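Local atomic coordinates of Kid toxin protein (Escherichia coli, PDB entry 1M1F), a protein that acts as the toxin of a plasmid toxin-antitoxin pair, probably as an endoribonuclease, killing plasmid-free daughter cells unless its cognate antitoxin neutralises it. Residues Asp75-Ile80 against Gly103-Ile108; His17-Thr22 against Val42-Ser47. One frame throughout, in Å; residues are numbered along the deposited sequence.

Contact 1: Asp75-Ile80 against Gly103-Ile108; sequences DQPRTI and GRLSTI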
loop_
_atom_site.group_PDB
_atom_site.type_symbol
_atom_site.label_atom_id
_atom_site.label_comp_id
_atom_site.label_asym_id
_atom_site.label_seq_id
_atom_site.Cartn_x
_atom_site.Cartn_y
_atom_site.Cartn_z
ATOM N N ASP A 75 -1.755 2.048 -8.561
ATOM C CA ASP A 75 -2.981 1.943 -7.781
ATOM C C ASP A 75 -2.993 0.762 -6.811
ATOM O O ASP A 75 -3.958 0.619 -6.066
ATOM C CB ASP A 75 -4.222 1.889 -8.682
ATOM C CG ASP A 75 -4.131 0.857 -9.791
ATOM O OD1 ASP A 75 -3.030 0.394 -10.149
ATOM O OD2 ASP A 75 -5.155 0.474 -10.403
ATOM N N GLN A 76 -1.947 -0.067 -6.783
ATOM C CA GLN A 76 -1.969 -1.236 -5.902
ATOM C C GLN A 76 -0.768 -1.330 -4.968
ATOM O O GLN A 76 -0.073 -2.351 -4.932
ATOM C CB GLN A 76 -2.105 -2.543 -6.707
ATOM C CG GLN A 76 -3.436 -2.675 -7.475
ATOM C CD GLN A 76 -3.887 -4.136 -7.794
ATOM O OE1 GLN A 76 -4.317 -4.405 -8.922
ATOM N NE2 GLN A 76 -3.860 -5.038 -6.795
ATOM N N PRO A 77 -0.519 -0.307 -4.160
ATOM C CA PRO A 77 0.594 -0.400 -3.214
ATOM C C PRO A 77 0.344 -1.475 -2.154
ATOM O O PRO A 77 -0.801 -1.702 -1.739
ATOM C CB PRO A 77 0.617 0.984 -2.581
ATOM C CG PRO A 77 -0.799 1.455 -2.691
ATOM C CD PRO A 77 -1.242 0.980 -4.036
ATOM N N ARG A 78 1.421 -2.094 -1.697
ATOM C CA ARG A 78 1.336 -3.112 -0.675
ATOM C C ARG A 78 2.591 -3.119 0.164
ATOM O O ARG A 78 3.702 -3.037 -0.363
ATOM C CB ARG A 78 1.219 -4.455 -1.356
ATOM C CG ARG A 78 0.892 -5.551 -0.504
ATOM C CD ARG A 78 0.315 -6.691 -1.286
ATOM N NE ARG A 78 0.472 -7.842 -0.467
ATOM C CZ ARG A 78 0.407 -9.082 -0.886
ATOM N NH1 ARG A 78 0.122 -9.373 -2.148
ATOM N NH2 ARG A 78 0.613 -10.027 -0.003
ATOM N N THR A 79 2.411 -3.232 1.471
ATOM C CA THR A 79 3.509 -3.373 2.404
ATOM C C THR A 79 3.828 -4.856 2.501
ATOM O O THR A 79 2.942 -5.656 2.798
ATOM C CB THR A 79 3.068 -2.833 3.763
ATOM O OG1 THR A 79 2.800 -1.425 3.650
ATOM C CG2 THR A 79 4.163 -2.973 4.788
ATOM N N ILE A 80 5.072 -5.232 2.233
ATOM C CA ILE A 80 5.441 -6.650 2.284
ATOM C C ILE A 80 6.737 -6.886 3.035
ATOM O O ILE A 80 7.617 -6.031 3.092
ATOM C CB ILE A 80 5.541 -7.273 0.847
ATOM C CG1 ILE A 80 6.618 -6.584 0.004
ATOM C CG2 ILE A 80 4.181 -7.230 0.142
ATOM C CD1 ILE A 80 6.943 -7.330 -1.298
ATOM N N GLY A 103 4.349 10.511 -8.119
ATOM C CA GLY A 103 3.297 11.444 -8.475
ATOM C C GLY A 103 1.927 10.792 -8.484
ATOM O O GLY A 103 0.958 11.370 -7.995
ATOM N N ARG A 104 1.827 9.596 -9.057
ATOM C CA ARG A 104 0.545 8.890 -9.081
ATOM C C ARG A 104 0.110 8.544 -7.655
ATOM O O ARG A 104 -1.040 8.747 -7.294
ATOM C CB ARG A 104 0.604 7.596 -9.904
ATOM C CG ARG A 104 0.753 7.702 -11.420
ATOM C CD ARG A 104 0.209 8.904 -12.047
ATOM N NE ARG A 104 -0.206 8.637 -13.421
ATOM C CZ ARG A 104 0.347 9.166 -14.503
ATOM N NH1 ARG A 104 1.392 9.986 -14.414
ATOM N NH2 ARG A 104 -0.153 8.856 -15.690
ATOM N N LEU A 105 1.027 8.040 -6.840
ATOM C CA LEU A 105 0.683 7.669 -5.472
ATOM C C LEU A 105 0.265 8.883 -4.647
ATOM O O LEU A 105 -0.596 8.778 -3.756
ATOM C CB LEU A 105 1.864 6.963 -4.808
ATOM C CG LEU A 105 2.074 5.526 -5.300
ATOM C CD1 LEU A 105 3.475 5.027 -4.983
ATOM C CD2 LEU A 105 1.041 4.585 -4.697
ATOM N N SER A 106 0.852 10.038 -4.948
ATOM C CA SER A 106 0.529 11.266 -4.234
ATOM C C SER A 106 -0.945 11.626 -4.376
ATOM O O SER A 106 -1.535 12.214 -3.469
ATOM C CB SER A 106 1.390 12.429 -4.724
ATOM O OG SER A 106 1.260 13.529 -3.834
ATOM N N THR A 107 -1.556 11.263 -5.496
ATOM C CA THR A 107 -2.958 11.598 -5.712
ATOM C C THR A 107 -3.919 10.800 -4.857
ATOM O O THR A 107 -5.064 11.220 -4.694
ATOM C CB THR A 107 -3.381 11.440 -7.199
ATOM O OG1 THR A 107 -3.400 10.056 -7.595
ATOM C CG2 THR A 107 -2.436 12.182 -8.146
ATOM N N ILE A 108 -3.469 9.669 -4.318
ATOM C CA ILE A 108 -4.368 8.818 -3.521
ATOM C C ILE A 108 -3.944 8.597 -2.075
ATOM O O ILE A 108 -4.776 8.233 -1.248
ATOM C CB ILE A 108 -4.613 7.435 -4.201
ATOM C CG1 ILE A 108 -3.301 6.732 -4.570
ATOM C CG2 ILE A 108 -5.525 7.587 -5.396
ATOM C CD1 ILE A 108 -3.487 5.280 -4.904
#
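P77 and L105 meet in a small, buried, wholly apolar contact that packs the C-terminal helix 95-106 against the break in strand 71-79. The methyl CD2 of L105 lies 4.1 Å from CG of P77 and nearly as close to its CB; this branch of the leucine stands over one face of the pyrrolidine ring, displaced toward CG and CB. The two side chains run past each other in opposite directions. With CG anti to its carbonyl carbon (chi1 -74°), L105 sends its isobutyl group from the helix toward the strand. Beside it I108, three residues on, reaches for the same strand: its CD1 ends 4.4 Å from CA of D75, touching backbone where the aspartate side chain turns the other way. The backbones stay well apart, D75 CA to L105 CA being 7.2 Å, and the gap is bridged by branched aliphatic side chains.

In this fold of the PemK/MazF family, a member of the SH3 clan, the helix thus packs on an irregular part of strand 71-79. Proline suits such a place: it has no N-H to satisfy, and its compact ring offers carbon to the helix. L105 and I108 supply the apolar surface opposite. The charge of D75 is dealt with on its far side, where OD2 forms a salt bridge with R73.

O of R104 accepts two bonds, one from N of T107 and one from OG1 of T107 at 2.7 Å. The hydroxyl lies in the carbonyl plane, with a C=O...donor angle of 150°. Across the dimer interface, P77 O accepts a hydrogen bond from OG1 of T79 of the second subunit.

Contact 2: His17-Thr22 against Val42-Ser47; sequences HEQQGT and VVPVTS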
loop_
_atom_site.group_PDB
_atom_site.type_symbol
_atom_site.label_atom_id
_atom_site.label_comp_id
_atom_site.label_asym_id
_atom_site.label_seq_id
_atom_site.Cartn_x
_atom_site.Cartn_y
_atom_site.Cartn_z
ATOM N N HIS A 17 -9.896 -9.806 -6.456
ATOM C CA HIS A 17 -9.262 -9.077 -7.555
ATOM C C HIS A 17 -7.810 -8.665 -7.266
ATOM O O HIS A 17 -7.177 -8.031 -8.106
ATOM C CB HIS A 17 -10.037 -7.786 -7.876
ATOM C CG HIS A 17 -11.449 -7.989 -8.346
ATOM N ND1 HIS A 17 -12.532 -7.935 -7.494
ATOM C CD2 HIS A 17 -11.959 -8.166 -9.589
ATOM C CE1 HIS A 17 -13.645 -8.105 -8.186
ATOM N NE2 HIS A 17 -13.326 -8.252 -9.459
ATOM N N GLU A 18 -7.282 -9.001 -6.093
ATOM C CA GLU A 18 -5.922 -8.606 -5.729
ATOM C C GLU A 18 -4.892 -9.130 -6.724
ATOM O O GLU A 18 -5.016 -10.239 -7.227
ATOM C CB GLU A 18 -5.593 -9.105 -4.320
ATOM C CG GLU A 18 -6.371 -8.365 -3.234
ATOM C CD GLU A 18 -6.456 -9.103 -1.910
ATOM O OE1 GLU A 18 -5.695 -10.070 -1.676
ATOM O OE2 GLU A 18 -7.304 -8.707 -1.083
ATOM N N GLN A 19 -3.880 -8.321 -7.013
ATOM C CA GLN A 19 -2.827 -8.716 -7.929
ATOM C C GLN A 19 -2.171 -9.999 -7.427
ATOM O O GLN A 19 -1.760 -10.081 -6.272
ATOM C CB GLN A 19 -1.793 -7.600 -8.055
ATOM C CG GLN A 19 -0.771 -7.858 -9.147
ATOM C CD GLN A 19 -1.386 -7.875 -10.534
ATOM O OE1 GLN A 19 -1.255 -8.858 -11.264
ATOM N NE2 GLN A 19 -2.064 -6.799 -10.894
ATOM N N GLN A 20 -2.069 -10.988 -8.313
ATOM C CA GLN A 20 -1.531 -12.303 -7.970
ATOM C C GLN A 20 -0.142 -12.551 -8.545
ATOM O O GLN A 20 0.360 -11.775 -9.366
ATOM C CB GLN A 20 -2.431 -13.420 -8.530
ATOM C CG GLN A 20 -3.928 -13.230 -8.340
ATOM C CD GLN A 20 -4.744 -14.435 -8.802
ATOM O OE1 GLN A 20 -5.873 -14.644 -8.342
ATOM N NE2 GLN A 20 -4.177 -15.226 -9.711
ATOM N N GLY A 21 0.463 -13.646 -8.101
ATOM C CA GLY A 21 1.673 -14.168 -8.714
ATOM C C GLY A 21 3.018 -13.725 -8.181
ATOM O O GLY A 21 3.134 -12.870 -7.304
ATOM N N THR A 22 4.053 -14.362 -8.712
ATOM C CA THR A 22 5.422 -13.960 -8.473
ATOM C C THR A 22 5.745 -13.031 -9.636
ATOM O O THR A 22 5.625 -13.410 -10.802
ATOM C CB THR A 22 6.350 -15.166 -8.481
ATOM O OG1 THR A 22 6.096 -15.971 -7.325
ATOM C CG2 THR A 22 7.794 -14.740 -8.323
ATOM N N VAL A 42 5.648 -1.433 -1.757
ATOM C CA VAL A 42 5.945 -1.694 -3.156
ATOM C C VAL A 42 4.697 -1.553 -4.015
ATOM O O VAL A 42 3.572 -1.593 -3.515
ATOM C CB VAL A 42 6.523 -3.140 -3.358
ATOM C CG1 VAL A 42 7.644 -3.406 -2.382
ATOM C CG2 VAL A 42 5.437 -4.199 -3.218
ATOM N N VAL A 43 4.909 -1.367 -5.316
ATOM C CA VAL A 43 3.818 -1.423 -6.290
ATOM C C VAL A 43 4.193 -2.469 -7.348
ATOM O O VAL A 43 5.360 -2.577 -7.746
ATOM C CB VAL A 43 3.495 -0.060 -6.926
ATOM C CG1 VAL A 43 2.718 0.797 -5.946
ATOM C CG2 VAL A 43 4.747 0.663 -7.409
ATOM N N PRO A 44 3.224 -3.259 -7.798
ATOM C CA PRO A 44 3.530 -4.351 -8.724
ATOM C C PRO A 44 3.656 -3.942 -10.180
ATOM O O PRO A 44 3.063 -2.962 -10.620
ATOM C CB PRO A 44 2.325 -5.267 -8.564
ATOM C CG PRO A 44 1.201 -4.337 -8.245
ATOM C CD PRO A 44 1.794 -3.200 -7.467
ATOM N N VAL A 45 4.432 -4.728 -10.921
ATOM C CA VAL A 45 4.595 -4.567 -12.361
ATOM C C VAL A 45 3.817 -5.674 -13.059
ATOM O O VAL A 45 3.916 -6.845 -12.669
ATOM C CB VAL A 45 6.071 -4.682 -12.761
ATOM C CG1 VAL A 45 6.245 -4.623 -14.276
ATOM C CG2 VAL A 45 6.872 -3.604 -12.080
ATOM N N THR A 46 3.032 -5.303 -14.065
ATOM C CA THR A 46 2.259 -6.256 -14.860
ATOM C C THR A 46 2.531 -6.017 -16.331
ATOM O O THR A 46 3.126 -5.019 -16.708
ATOM C CB THR A 46 0.736 -6.077 -14.652
ATOM O OG1 THR A 46 0.322 -4.777 -15.105
ATOM C CG2 THR A 46 0.358 -6.118 -13.199
ATOM N N SER A 47 2.065 -6.923 -17.179
ATOM C CA SER A 47 2.113 -6.646 -18.602
ATOM C C SER A 47 0.881 -5.781 -18.879
ATOM O O SER A 47 0.979 -4.676 -19.415
ATOM C CB SER A 47 2.054 -7.926 -19.424
ATOM O OG SER A 47 0.709 -8.318 -19.625
#
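CG of Q19 abuts the CB-CG edge of the P44 ring, 4.1 Å from both carbons, while the amide end of the glutamine reaches on to T46. There the methyl CG2 of T46 lies over the face of the Q19 amide, 3.4 Å from NE2 and 3.6 Å from CD. In this fold of the PemK/MazF family, a member of the SH3 clan, the pair of touches lays the loop between strands 5-10 and 22-27 against the end of strand 41-46.

Glutamine serves both neighbours because it has a carbon stem for the proline and a flat amide beyond it. P44 and T46 alternate with V45 along the strand and so share one face of it, both directed at the loop, whereas V45 turns away to pack on L61. R23 touches P44 and T46 too, its NE and NH1 hydrogen-bonding to the carbonyls of Q20 and V45 and so linking loop and strand. Farther along the loop, G21 N bonds to OD1 of D12. In Q19, CG is anti to the backbone N (chi1 -172°), and a bend at chi2 of 65° swings the amide toward T46 CG2.

Contacts 1 and 2 are about 13 Å apart between centres and are joined through the sheet, because 75-80 and 42-47 lie on neighbouring antiparallel strands. R78 N lies 2.9 Å from V42 O, probably as a hydrogen bond. CA of P77 packs 3.7 Å from V43 CG1, and Q76 O comes within 3.3 Å of P44 CD, so the prolines of the two contacts sit close to the same strand-to-strand seam. Both segments of contact 2 precede those of contact 1 in the sequence. Both contacts also touch the second subunit: D75 of contact 1 packs on its F33, and E18 of contact 2 forms a salt bridge with its R85, tying both to the homodimer interface.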